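Local structure of pectate lyase 1 (Juniperus ashei, 1PXZ) at residues S120-T128 against N166-G174; H239-P247 against N333-N341. The protein cleaves pectate by calcium-dependent elimination, though with low activity, and is the major cedar pollen allergen, built around a parallel beta-helix. All coordinates share one frame; numbering follows the deposited sequence.

Contact 1. Residues S120-T128 against N166-G174; sequences SLHIHGCNT and NSLSDCSDG
The imidazole of His122 is approached obliquely by Ser167, whose CB lies 3.9 Å from ND1 of His122. At the His124 ring Ser169 OG comes in obliquely and lies 3.4 Å from His124 CB. Both rings also meet His100, that of His122 stacking on it and that of His124 with the planes at about 65°. A third flat group, the amide of Asn166, works through its oxygen: Leu121 N donates to Asn166 OD1 (2.9 Å), in the carbonyl plane and on a lone pair. Asn166 CG stands anti to its own carbonyl carbon (chi1 -56°), beside the backbone N, which brings OD1 to the start of the neighbouring coil. Strands 122-124 and 167-169 then run parallel, successive coils of the beta-helix, with Ser167 N bonded to Leu121 O, Ile123 N to Ser167 O and Ser169 N to Ile123 O. Under the histidine and serine face, Ile123 and Leu168 point the same way side by side into the core, Leu168 CD2 touching Ile123 CB at 3.8 Å. Past the strands the bonding changes. Gly125 N reaches Asp170 O from above the carbonyl plane, and Cys126 N donates to Cys171 SG at 3.4 Å. The two sulphurs, Cys126 SG and Cys171 SG, are also 3.4 Å apart and not bonded, since Cys126 is in a disulfide with Cys107. Ser172 N answers with a bond to Cys126 O, and Ser172 OG donates to Asp173 OD2 (3.0 Å), met from above the carboxylate plane. Asp173 is a probable calcium ligand, as in related pectate lyases; its OD2 is already gripped by Ser172 OG and Gly150 N, which would fix how the carboxylate is presented.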
ATOM      1  N   SER A 120       6.566   8.613  -0.912  1.00  7.75           N
ATOM      2  CA  SER A 120       6.330  10.044  -0.721  1.00  4.87           C
ATOM      3  C   SER A 120       5.676  10.724  -1.917  1.00 11.62           C
ATOM      4  O   SER A 120       6.029  11.847  -2.314  1.00  7.13           O
ATOM      5  CB  SER A 120       7.653  10.708  -0.323  1.00  8.80           C
ATOM      6  OG  SER A 120       7.421  11.986   0.242  1.00 18.14           O
ATOM      7  N   LEU A 121       4.671  10.040  -2.445  1.00  8.57           N
ATOM      8  CA  LEU A 121       3.821  10.563  -3.503  1.00  7.86           C
ATOM      9  C   LEU A 121       2.438  10.941  -2.983  1.00 13.50           C
ATOM     10  O   LEU A 121       1.864  10.318  -2.084  1.00  8.50           O
ATOM     11  CB  LEU A 121       3.613   9.535  -4.619  1.00  6.45           C
ATOM     12  CG  LEU A 121       4.873   8.907  -5.209  1.00  8.83           C
ATOM     13  CD1 LEU A 121       4.530   7.771  -6.160  1.00  8.55           C
ATOM     14  CD2 LEU A 121       5.700  10.015  -5.875  1.00 14.28           C
ATOM     15  N   HIS A 122       1.879  11.982  -3.609  1.00  7.47           N
ATOM     16  CA  HIS A 122       0.449  12.225  -3.408  1.00  9.00           C
ATOM     17  C   HIS A 122      -0.323  11.561  -4.544  1.00 12.51           C
ATOM     18  O   HIS A 122       0.008  11.848  -5.712  1.00 11.47           O
ATOM     19  CB  HIS A 122       0.124  13.703  -3.440  1.00  5.84           C
ATOM     20  CG  HIS A 122       0.852  14.584  -2.485  1.00 10.90           C
ATOM     21  ND1 HIS A 122       0.242  15.001  -1.311  1.00 11.86           N
ATOM     22  CD2 HIS A 122       2.085  15.148  -2.511  1.00  9.33           C
ATOM     23  CE1 HIS A 122       1.084  15.780  -0.650  1.00 11.34           C
ATOM     24  NE2 HIS A 122       2.204  15.887  -1.348  1.00 14.95           N
ATOM     25  N   ILE A 123      -1.306  10.721  -4.308  1.00  8.92           N
ATOM     26  CA  ILE A 123      -2.096  10.193  -5.430  1.00  7.98           C
ATOM     27  C   ILE A 123      -3.560  10.403  -5.092  1.00 16.48           C
ATOM     28  O   ILE A 123      -3.995   9.942  -4.040  1.00  8.75           O
ATOM     29  CB  ILE A 123      -1.817   8.719  -5.742  1.00 14.40           C
ATOM     30  CG1 ILE A 123      -0.326   8.408  -5.823  1.00 11.89           C
ATOM     31  CG2 ILE A 123      -2.542   8.296  -7.010  1.00 13.33           C
ATOM     32  CD1 ILE A 123       0.044   6.954  -6.022  1.00 13.15           C
ATOM     33  N   HIS A 124      -4.285  11.110  -5.951  1.00  6.65           N
ATOM     34  CA  HIS A 124      -5.708  11.318  -5.698  1.00  6.61           C
ATOM     35  C   HIS A 124      -6.434  11.636  -6.999  1.00 12.99           C
ATOM     36  O   HIS A 124      -5.764  12.037  -7.953  1.00 11.68           O
ATOM     37  CB  HIS A 124      -5.894  12.454  -4.694  1.00  8.44           C
ATOM     38  CG  HIS A 124      -5.183  13.693  -5.126  1.00 14.25           C
ATOM     39  ND1 HIS A 124      -5.696  14.484  -6.138  1.00 20.70           N
ATOM     40  CD2 HIS A 124      -4.039  14.282  -4.716  1.00 17.31           C
ATOM     41  CE1 HIS A 124      -4.893  15.513  -6.330  1.00 20.49           C
ATOM     42  NE2 HIS A 124      -3.886  15.410  -5.486  1.00 17.92           N
ATOM     43  N   GLY A 125      -7.738  11.434  -6.997  1.00 15.33           N
ATOM     44  CA  GLY A 125      -8.559  11.649  -8.171  1.00 12.04           C
ATOM     45  C   GLY A 125      -8.291  10.643  -9.279  1.00 14.73           C
ATOM     46  O   GLY A 125      -8.547  10.963 -10.442  1.00 15.76           O
ATOM     47  N   CYS A 126      -7.797   9.437  -8.980  1.00 12.17           N
ATOM     48  CA  CYS A 126      -7.577   8.486 -10.058  1.00 10.30           C
ATOM     49  C   CYS A 126      -8.900   8.065 -10.677  1.00 15.87           C
ATOM     50  O   CYS A 126      -9.919   7.922 -10.002  1.00 18.07           O
ATOM     51  CB  CYS A 126      -6.829   7.233  -9.569  1.00 14.62           C
ATOM     52  SG  CYS A 126      -5.259   7.662  -8.767  1.00 19.44           S
ATOM     53  N   ASN A 127      -8.902   7.852 -11.979  1.00 17.00           N
ATOM     54  CA  ASN A 127     -10.161   7.592 -12.666  1.00 17.86           C
ATOM     55  C   ASN A 127     -10.098   6.397 -13.591  1.00 15.13           C
ATOM     56  O   ASN A 127      -8.997   6.008 -13.963  1.00 20.39           O
ATOM     57  CB  ASN A 127     -10.514   8.822 -13.519  1.00 25.45           C
ATOM     58  CG  ASN A 127     -11.967   8.791 -13.943  1.00 34.79           C
ATOM     59  OD1 ASN A 127     -12.274   8.829 -15.133  1.00 71.76           O
ATOM     60  ND2 ASN A 127     -12.839   8.729 -12.947  1.00 35.62           N
ATOM     61  N   THR A 128     -11.255   5.862 -13.939  1.00 21.91           N
ATOM     62  CA  THR A 128     -11.360   4.755 -14.880  1.00 20.45           C
ATOM     63  C   THR A 128     -10.603   5.059 -16.168  1.00 20.39           C
ATOM     64  O   THR A 128     -10.662   6.149 -16.734  1.00 20.54           O
ATOM     65  CB  THR A 128     -12.828   4.448 -15.228  1.00 23.89           C
ATOM     66  OG1 THR A 128     -13.475   3.994 -14.028  1.00 31.74           O
ATOM     67  CG2 THR A 128     -12.910   3.320 -16.250  1.00 23.03           C
ATOM     68  N   ASN A 166       3.114   7.444   1.340  1.00  5.39           N
ATOM     69  CA  ASN A 166       2.296   8.160   0.356  1.00  5.44           C
ATOM     70  C   ASN A 166       1.060   8.755   0.989  1.00  8.47           C
ATOM     71  O   ASN A 166       0.594   8.255   2.006  1.00  6.18           O
ATOM     72  CB  ASN A 166       1.867   7.203  -0.756  1.00  4.60           C
ATOM     73  CG  ASN A 166       3.139   6.601  -1.350  1.00  5.45           C
ATOM     74  OD1 ASN A 166       3.879   7.333  -2.010  1.00  8.88           O
ATOM     75  ND2 ASN A 166       3.388   5.337  -1.092  1.00  7.06           N
ATOM     76  N   SER A 167       0.512   9.782   0.348  1.00  6.91           N
ATOM     77  CA  SER A 167      -0.774  10.372   0.723  1.00  6.12           C
ATOM     78  C   SER A 167      -1.823  10.008  -0.315  1.00 11.97           C
ATOM     79  O   SER A 167      -1.742  10.450  -1.463  1.00  9.06           O
ATOM     80  CB  SER A 167      -0.596  11.891   0.841  1.00 11.90           C
ATOM     81  OG  SER A 167       0.139  12.156   2.028  1.00 10.63           O
ATOM     82  N   LEU A 168      -2.795   9.175   0.042  1.00  8.14           N
ATOM     83  CA  LEU A 168      -3.678   8.527  -0.913  1.00  8.78           C
ATOM     84  C   LEU A 168      -5.136   8.841  -0.595  1.00 12.51           C
ATOM     85  O   LEU A 168      -5.541   8.515   0.522  1.00  7.84           O
ATOM     86  CB  LEU A 168      -3.464   7.004  -0.869  1.00  5.35           C
ATOM     87  CG  LEU A 168      -1.988   6.590  -1.023  1.00 10.78           C
ATOM     88  CD1 LEU A 168      -1.823   5.103  -0.737  1.00 12.84           C
ATOM     89  CD2 LEU A 168      -1.456   6.925  -2.413  1.00  8.91           C
ATOM     90  N   SER A 169      -5.880   9.445  -1.522  1.00  6.44           N
ATOM     91  CA  SER A 169      -7.229   9.879  -1.169  1.00  7.64           C
ATOM     92  C   SER A 169      -8.111   9.970  -2.407  1.00 15.69           C
ATOM     93  O   SER A 169      -7.578  10.036  -3.512  1.00 12.00           O
ATOM     94  CB  SER A 169      -7.188  11.248  -0.476  1.00 10.53           C
ATOM     95  OG  SER A 169      -6.658  12.256  -1.343  1.00 12.86           O
ATOM     96  N   ASP A 170      -9.419   9.958  -2.222  1.00 12.83           N
ATOM     97  CA  ASP A 170     -10.387  10.364  -3.216  1.00  9.72           C
ATOM     98  C   ASP A 170     -10.167   9.786  -4.597  1.00 16.18           C
ATOM     99  O   ASP A 170     -10.044  10.553  -5.563  1.00 13.83           O
ATOM    100  CB  ASP A 170     -10.310  11.906  -3.302  1.00 16.40           C
ATOM    101  CG  ASP A 170     -11.438  12.504  -4.127  1.00 26.66           C
ATOM    102  OD1 ASP A 170     -12.495  11.851  -4.261  1.00 18.01           O
ATOM    103  OD2 ASP A 170     -11.226  13.620  -4.646  1.00 25.85           O
ATOM    104  N   CYS A 171     -10.123   8.462  -4.714  1.00 10.75           N
ATOM    105  CA  CYS A 171     -10.077   7.849  -6.036  1.00 12.71           C
ATOM    106  C   CYS A 171     -11.415   7.235  -6.395  1.00 21.29           C
ATOM    107  O   CYS A 171     -12.283   7.102  -5.527  1.00 16.14           O
ATOM    108  CB  CYS A 171      -8.958   6.787  -6.082  1.00 10.14           C
ATOM    109  SG  CYS A 171      -7.375   7.692  -6.063  1.00 15.16           S
ATOM    110  N   SER A 172     -11.605   6.853  -7.665  1.00 10.94           N
ATOM    111  CA  SER A 172     -12.951   6.373  -8.004  1.00 18.80           C
ATOM    112  C   SER A 172     -13.188   4.976  -7.456  1.00 21.85           C
ATOM    113  O   SER A 172     -14.326   4.677  -7.076  1.00 20.89           O
ATOM    114  CB  SER A 172     -13.187   6.424  -9.518  1.00 21.47           C
ATOM    115  OG  SER A 172     -12.264   5.582 -10.187  1.00 32.70           O
ATOM    116  N   ASP A 173     -12.169   4.126  -7.389  1.00 16.88           N
ATOM    117  CA  ASP A 173     -12.423   2.759  -6.906  1.00 16.70           C
ATOM    118  C   ASP A 173     -11.605   2.478  -5.664  1.00 16.28           C
ATOM    119  O   ASP A 173     -12.053   2.870  -4.582  1.00 20.27           O
ATOM    120  CB  ASP A 173     -12.124   1.751  -8.018  1.00 19.62           C
ATOM    121  CG  ASP A 173     -13.112   1.987  -9.159  1.00 36.18           C
ATOM    122  OD1 ASP A 173     -14.272   1.543  -9.007  1.00 36.70           O
ATOM    123  OD2 ASP A 173     -12.740   2.604 -10.177  1.00 54.23           O
ATOM    124  N   GLY A 174     -10.439   1.841  -5.760  1.00 11.45           N
ATOM    125  CA  GLY A 174      -9.662   1.612  -4.547  1.00 13.76           C
ATOM    126  C   GLY A 174      -8.430   2.483  -4.424  1.00 16.86           C
ATOM    127  O   GLY A 174      -8.008   3.180  -5.346  1.00 16.79           O
TER

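Contact 2. Residues H239-P247 against N333-N341; sequences HVANNNYDP and NAAPQLTKN
Asn242 sits in the turn between strands 237-241 and 244-245 and meets Leu338 of the helix 335-338. The two side chains pass at a slant, Leu338 CD1 resting 3.5 Å from Asn242 CG and 4.0 Å from its CB, so a methyl lies against the amide group as a whole. The turn residue has positive phi and psi, which bends the chain from one strand into the next. Its carbonyl faces the helix end as well: Asn242 O is 3.5 Å from Thr339 CG2. At Asn243 the side chain heads away from the helix and the backbone does the touching, Asn243 O lying 3.5 Å from the methyl carbon CB of Ala335. Asn244 points at the helix, its CG anti to the backbone N (chi1 -164°), and crosses both Pro336 and Thr339 at about a right angle. Asn244 OD1 lies 3.8 Å from Pro336 CG, with CD next to it, while Asn244 CB packs 3.3 Å from Thr339 OG1. The amide nitrogen of Asn244 is engaged by Gln221 OE1 on the preceding coil. Thr339, the first residue to leave helical geometry, turns its hydroxyl back onto the helix: Thr339 OG1 donates to Ala335 O at 2.8 Å, with the donor tilted 31° from the carbonyl plane. That leaves its methyl for the Asn242 carbonyl. Thr339 also touches Gln221 and Ala335 touches Ser267, so the short helix and the residue that follows it span three adjacent coils of the beta-helix. The Thr339 hydroxyl is spent on Ala335 O and the Asn244 amide nitrogen on Gln221; what joins helix and asparagine-rich turn is van der Waals contact of methyls, proline ring and amides.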
ATOM      1  N   HIS A 239      -0.499  -9.034   8.372  1.00  6.57           N
ATOM      2  CA  HIS A 239      -0.110  -8.506   9.671  1.00 12.19           C
ATOM      3  C   HIS A 239      -0.441  -7.012   9.728  1.00 10.56           C
ATOM      4  O   HIS A 239       0.156  -6.228   8.989  1.00  9.33           O
ATOM      5  CB  HIS A 239       1.374  -8.769   9.936  1.00  7.40           C
ATOM      6  CG  HIS A 239       1.858  -8.372  11.289  1.00  8.68           C
ATOM      7  ND1 HIS A 239       3.113  -7.879  11.534  1.00  8.01           N
ATOM      8  CD2 HIS A 239       1.195  -8.408  12.484  1.00  7.10           C
ATOM      9  CE1 HIS A 239       3.241  -7.611  12.826  1.00 12.69           C
ATOM     10  NE2 HIS A 239       2.092  -7.929  13.428  1.00  8.73           N
ATOM     11  N   VAL A 240      -1.383  -6.638  10.570  1.00  6.43           N
ATOM     12  CA  VAL A 240      -1.822  -5.235  10.682  1.00  5.63           C
ATOM     13  C   VAL A 240      -1.281  -4.652  11.973  1.00 12.05           C
ATOM     14  O   VAL A 240      -1.832  -4.948  13.035  1.00 11.58           O
ATOM     15  CB  VAL A 240      -3.352  -5.128  10.620  1.00  5.82           C
ATOM     16  CG1 VAL A 240      -3.817  -3.667  10.634  1.00 10.37           C
ATOM     17  CG2 VAL A 240      -3.911  -5.788   9.362  1.00  6.83           C
ATOM     18  N   ALA A 241      -0.204  -3.850  11.909  1.00  6.22           N
ATOM     19  CA  ALA A 241       0.516  -3.486  13.122  1.00  5.97           C
ATOM     20  C   ALA A 241       0.756  -1.999  13.337  1.00  9.51           C
ATOM     21  O   ALA A 241       1.260  -1.336  12.423  1.00  8.79           O
ATOM     22  CB  ALA A 241       1.896  -4.169  13.071  1.00  8.68           C
ATOM     23  N   ASN A 242       0.461  -1.453  14.507  1.00  7.43           N
ATOM     24  CA  ASN A 242       0.752  -0.072  14.876  1.00  5.64           C
ATOM     25  C   ASN A 242       0.233   0.937  13.842  1.00  9.07           C
ATOM     26  O   ASN A 242       0.916   1.896  13.472  1.00  8.89           O
ATOM     27  CB  ASN A 242       2.247   0.103  15.084  1.00  7.83           C
ATOM     28  CG  ASN A 242       2.660  -0.350  16.475  1.00 16.22           C
ATOM     29  OD1 ASN A 242       1.867  -0.499  17.413  1.00 15.52           O
ATOM     30  ND2 ASN A 242       3.952  -0.554  16.591  1.00  6.48           N
ATOM     31  N   ASN A 243      -1.010   0.701  13.407  1.00  7.68           N
ATOM     32  CA  ASN A 243      -1.695   1.700  12.586  1.00  8.77           C
ATOM     33  C   ASN A 243      -2.673   2.509  13.435  1.00 12.22           C
ATOM     34  O   ASN A 243      -3.099   2.017  14.476  1.00 10.20           O
ATOM     35  CB  ASN A 243      -2.478   1.026  11.468  1.00  9.29           C
ATOM     36  CG  ASN A 243      -1.689   0.006  10.670  1.00 13.70           C
ATOM     37  OD1 ASN A 243      -1.699  -1.206  10.909  1.00 11.75           O
ATOM     38  ND2 ASN A 243      -1.004   0.540   9.666  1.00  4.50           N
ATOM     39  N   ASN A 244      -3.047   3.704  12.996  1.00  4.83           N
ATOM     40  CA  ASN A 244      -3.970   4.572  13.741  1.00  4.94           C
ATOM     41  C   ASN A 244      -5.261   4.755  12.972  1.00  9.04           C
ATOM     42  O   ASN A 244      -5.234   5.161  11.799  1.00 11.38           O
ATOM     43  CB  ASN A 244      -3.270   5.912  13.984  1.00  7.49           C
ATOM     44  CG  ASN A 244      -3.907   6.772  15.047  1.00 13.44           C
ATOM     45  OD1 ASN A 244      -4.483   6.267  16.013  1.00 15.42           O
ATOM     46  ND2 ASN A 244      -3.826   8.091  14.908  1.00 14.56           N
ATOM     47  N   TYR A 245      -6.421   4.461  13.560  1.00  4.47           N
ATOM     48  CA  TYR A 245      -7.671   4.510  12.829  1.00  4.99           C
ATOM     49  C   TYR A 245      -8.599   5.599  13.392  1.00 11.55           C
ATOM     50  O   TYR A 245      -8.962   5.531  14.563  1.00  9.66           O
ATOM     51  CB  TYR A 245      -8.430   3.179  12.869  1.00  9.06           C
ATOM     52  CG  TYR A 245      -7.824   1.995  12.155  1.00  5.88           C
ATOM     53  CD1 TYR A 245      -6.739   1.335  12.761  1.00  7.62           C
ATOM     54  CD2 TYR A 245      -8.290   1.527  10.938  1.00  5.85           C
ATOM     55  CE1 TYR A 245      -6.167   0.247  12.131  1.00  5.16           C
ATOM     56  CE2 TYR A 245      -7.726   0.427  10.295  1.00  6.02           C
ATOM     57  CZ  TYR A 245      -6.655  -0.192  10.925  1.00  9.94           C
ATOM     58  OH  TYR A 245      -6.052  -1.283  10.325  1.00  7.89           O
ATOM     59  N   ASP A 246      -8.977   6.548  12.550  1.00  8.07           N
ATOM     60  CA  ASP A 246     -10.092   7.456  12.765  1.00  8.32           C
ATOM     61  C   ASP A 246     -11.409   6.718  12.554  1.00  8.32           C
ATOM     62  O   ASP A 246     -11.396   5.618  12.025  1.00  8.95           O
ATOM     63  CB  ASP A 246     -10.054   8.633  11.775  1.00  5.82           C
ATOM     64  CG  ASP A 246      -8.924   9.593  12.067  1.00 10.12           C
ATOM     65  OD1 ASP A 246      -8.778  10.004  13.250  1.00 11.85           O
ATOM     66  OD2 ASP A 246      -8.167   9.963  11.131  1.00 13.71           O
ATOM     67  N   PRO A 247     -12.546   7.273  12.962  1.00  9.00           N
ATOM     68  CA  PRO A 247     -13.831   6.633  12.696  1.00 10.80           C
ATOM     69  C   PRO A 247     -14.045   6.290  11.223  1.00 16.03           C
ATOM     70  O   PRO A 247     -13.955   7.179  10.381  1.00 11.62           O
ATOM     71  CB  PRO A 247     -14.848   7.696  13.162  1.00 14.52           C
ATOM     72  CG  PRO A 247     -14.114   8.436  14.245  1.00 13.71           C
ATOM     73  CD  PRO A 247     -12.670   8.501  13.777  1.00  9.66           C
ATOM     74  N   ASN A 333      -1.632   1.990  22.459  1.00 12.34           N
ATOM     75  CA  ASN A 333      -1.629   3.374  22.939  1.00 14.01           C
ATOM     76  C   ASN A 333      -0.525   4.177  22.272  1.00 14.50           C
ATOM     77  O   ASN A 333      -0.588   5.411  22.261  1.00 17.80           O
ATOM     78  CB  ASN A 333      -1.445   3.392  24.462  1.00 21.07           C
ATOM     79  CG  ASN A 333      -0.190   2.647  24.863  1.00 31.41           C
ATOM     80  OD1 ASN A 333       0.589   2.257  23.987  1.00 84.67           O
ATOM     81  ND2 ASN A 333       0.014   2.440  26.158  1.00 56.67           N
ATOM     82  N   ALA A 334       0.494   3.511  21.731  1.00 10.96           N
ATOM     83  CA  ALA A 334       1.570   4.282  21.091  1.00 14.25           C
ATOM     84  C   ALA A 334       1.307   4.604  19.633  1.00 11.34           C
ATOM     85  O   ALA A 334       2.034   5.399  19.038  1.00 15.72           O
ATOM     86  CB  ALA A 334       2.873   3.487  21.203  1.00 10.36           C
ATOM     87  N   ALA A 335       0.303   4.014  19.002  1.00 11.32           N
ATOM     88  CA  ALA A 335       0.075   4.144  17.562  1.00 11.05           C
ATOM     89  C   ALA A 335      -0.094   5.579  17.108  1.00 14.94           C
ATOM     90  O   ALA A 335       0.454   5.922  16.048  1.00 13.14           O
ATOM     91  CB  ALA A 335      -1.126   3.308  17.118  1.00 11.02           C
ATOM     92  N   PRO A 336      -0.814   6.440  17.795  1.00 14.70           N
ATOM     93  CA  PRO A 336      -0.824   7.845  17.358  1.00 12.32           C
ATOM     94  C   PRO A 336       0.572   8.428  17.261  1.00  9.90           C
ATOM     95  O   PRO A 336       0.883   9.157  16.306  1.00 16.91           O
ATOM     96  CB  PRO A 336      -1.635   8.552  18.455  1.00 15.20           C
ATOM     97  CG  PRO A 336      -2.534   7.478  18.995  1.00 13.56           C
ATOM     98  CD  PRO A 336      -1.716   6.218  18.936  1.00 15.07           C
ATOM     99  N   GLN A 337       1.454   8.147  18.211  1.00 12.66           N
ATOM    100  CA  GLN A 337       2.806   8.708  18.110  1.00 18.80           C
ATOM    101  C   GLN A 337       3.602   8.100  16.956  1.00 15.50           C
ATOM    102  O   GLN A 337       4.385   8.796  16.298  1.00 13.40           O
ATOM    103  CB  GLN A 337       3.594   8.488  19.407  1.00 23.78           C
ATOM    104  CG  GLN A 337       3.460   9.605  20.426  1.00 47.68           C
ATOM    105  CD  GLN A 337       3.703  10.983  19.839  1.00 63.56           C
ATOM    106  OE1 GLN A 337       4.842  11.448  19.789  1.00 76.92           O
ATOM    107  NE2 GLN A 337       2.630  11.632  19.393  1.00 76.16           N
ATOM    108  N   LEU A 338       3.395   6.802  16.747  1.00 12.03           N
ATOM    109  CA  LEU A 338       4.189   6.079  15.742  1.00 12.67           C
ATOM    110  C   LEU A 338       3.769   6.452  14.329  1.00 10.45           C
ATOM    111  O   LEU A 338       4.516   6.179  13.383  1.00 13.70           O
ATOM    112  CB  LEU A 338       4.060   4.555  15.927  1.00 10.41           C
ATOM    113  CG  LEU A 338       4.683   4.008  17.212  1.00 12.13           C
ATOM    114  CD1 LEU A 338       4.240   2.573  17.465  1.00 15.02           C
ATOM    115  CD2 LEU A 338       6.201   4.086  17.185  1.00 13.28           C
ATOM    116  N   THR A 339       2.584   7.058  14.200  1.00  9.08           N
ATOM    117  CA  THR A 339       2.037   7.392  12.893  1.00 11.17           C
ATOM    118  C   THR A 339       1.980   8.904  12.688  1.00 12.70           C
ATOM    119  O   THR A 339       1.329   9.349  11.734  1.00  9.86           O
ATOM    120  CB  THR A 339       0.622   6.833  12.673  1.00 12.39           C
ATOM    121  OG1 THR A 339      -0.252   7.273  13.730  1.00 14.01           O
ATOM    122  CG2 THR A 339       0.568   5.305  12.734  1.00  9.20           C
ATOM    123  N   LYS A 340       2.630   9.676  13.558  1.00 12.44           N
ATOM    124  CA  LYS A 340       2.497  11.135  13.466  1.00 16.19           C
ATOM    125  C   LYS A 340       3.031  11.659  12.141  1.00 17.68           C
ATOM    126  O   LYS A 340       2.547  12.690  11.671  1.00 16.42           O
ATOM    127  CB  LYS A 340       3.242  11.806  14.620  1.00 19.60           C
ATOM    128  CG  LYS A 340       4.687  11.333  14.697  1.00 25.81           C
ATOM    129  CD  LYS A 340       5.335  11.853  15.976  1.00 43.75           C
ATOM    130  CE  LYS A 340       6.251  13.031  15.698  1.00 50.56           C
ATOM    131  NZ  LYS A 340       7.692  12.680  15.868  1.00 76.75           N
ATOM    132  N   ASN A 341       4.001  10.948  11.552  1.00 10.18           N
ATOM    133  CA  ASN A 341       4.523  11.434  10.262  1.00 12.80           C
ATOM    134  C   ASN A 341       3.982  10.686   9.058  1.00 14.68           C
ATOM    135  O   ASN A 341       4.541  10.720   7.942  1.00  8.35           O
ATOM    136  CB  ASN A 341       6.056  11.346  10.315  1.00 16.36           C
ATOM    137  CG  ASN A 341       6.643  12.377  11.268  1.00 22.48           C
ATOM    138  OD1 ASN A 341       6.105  13.475  11.436  1.00 20.64           O
ATOM    139  ND2 ASN A 341       7.759  12.039  11.901  1.00 19.87           N
TER

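Overall arrangement
Coming from the N terminus, the chain first closes contact 1, where 120-128 meets 166-174 after a loop of 37 residues, more than half of them strand: one rise from coil to coil of the parallel beta-helix. Contact 2 follows in series, neither nested in nor crossing the first. Its loop of 85 residues runs from 239-247 through the last coils and back, bringing the helix 335-338 against the outside of the solenoid. The contact centres lie 21 Å apart, the nearest atoms about 8 Å. After contact 2 the C-terminal tail continues to contact 1, where Val344 N and Val345 N bond Ser167 OG and Ser120 OG.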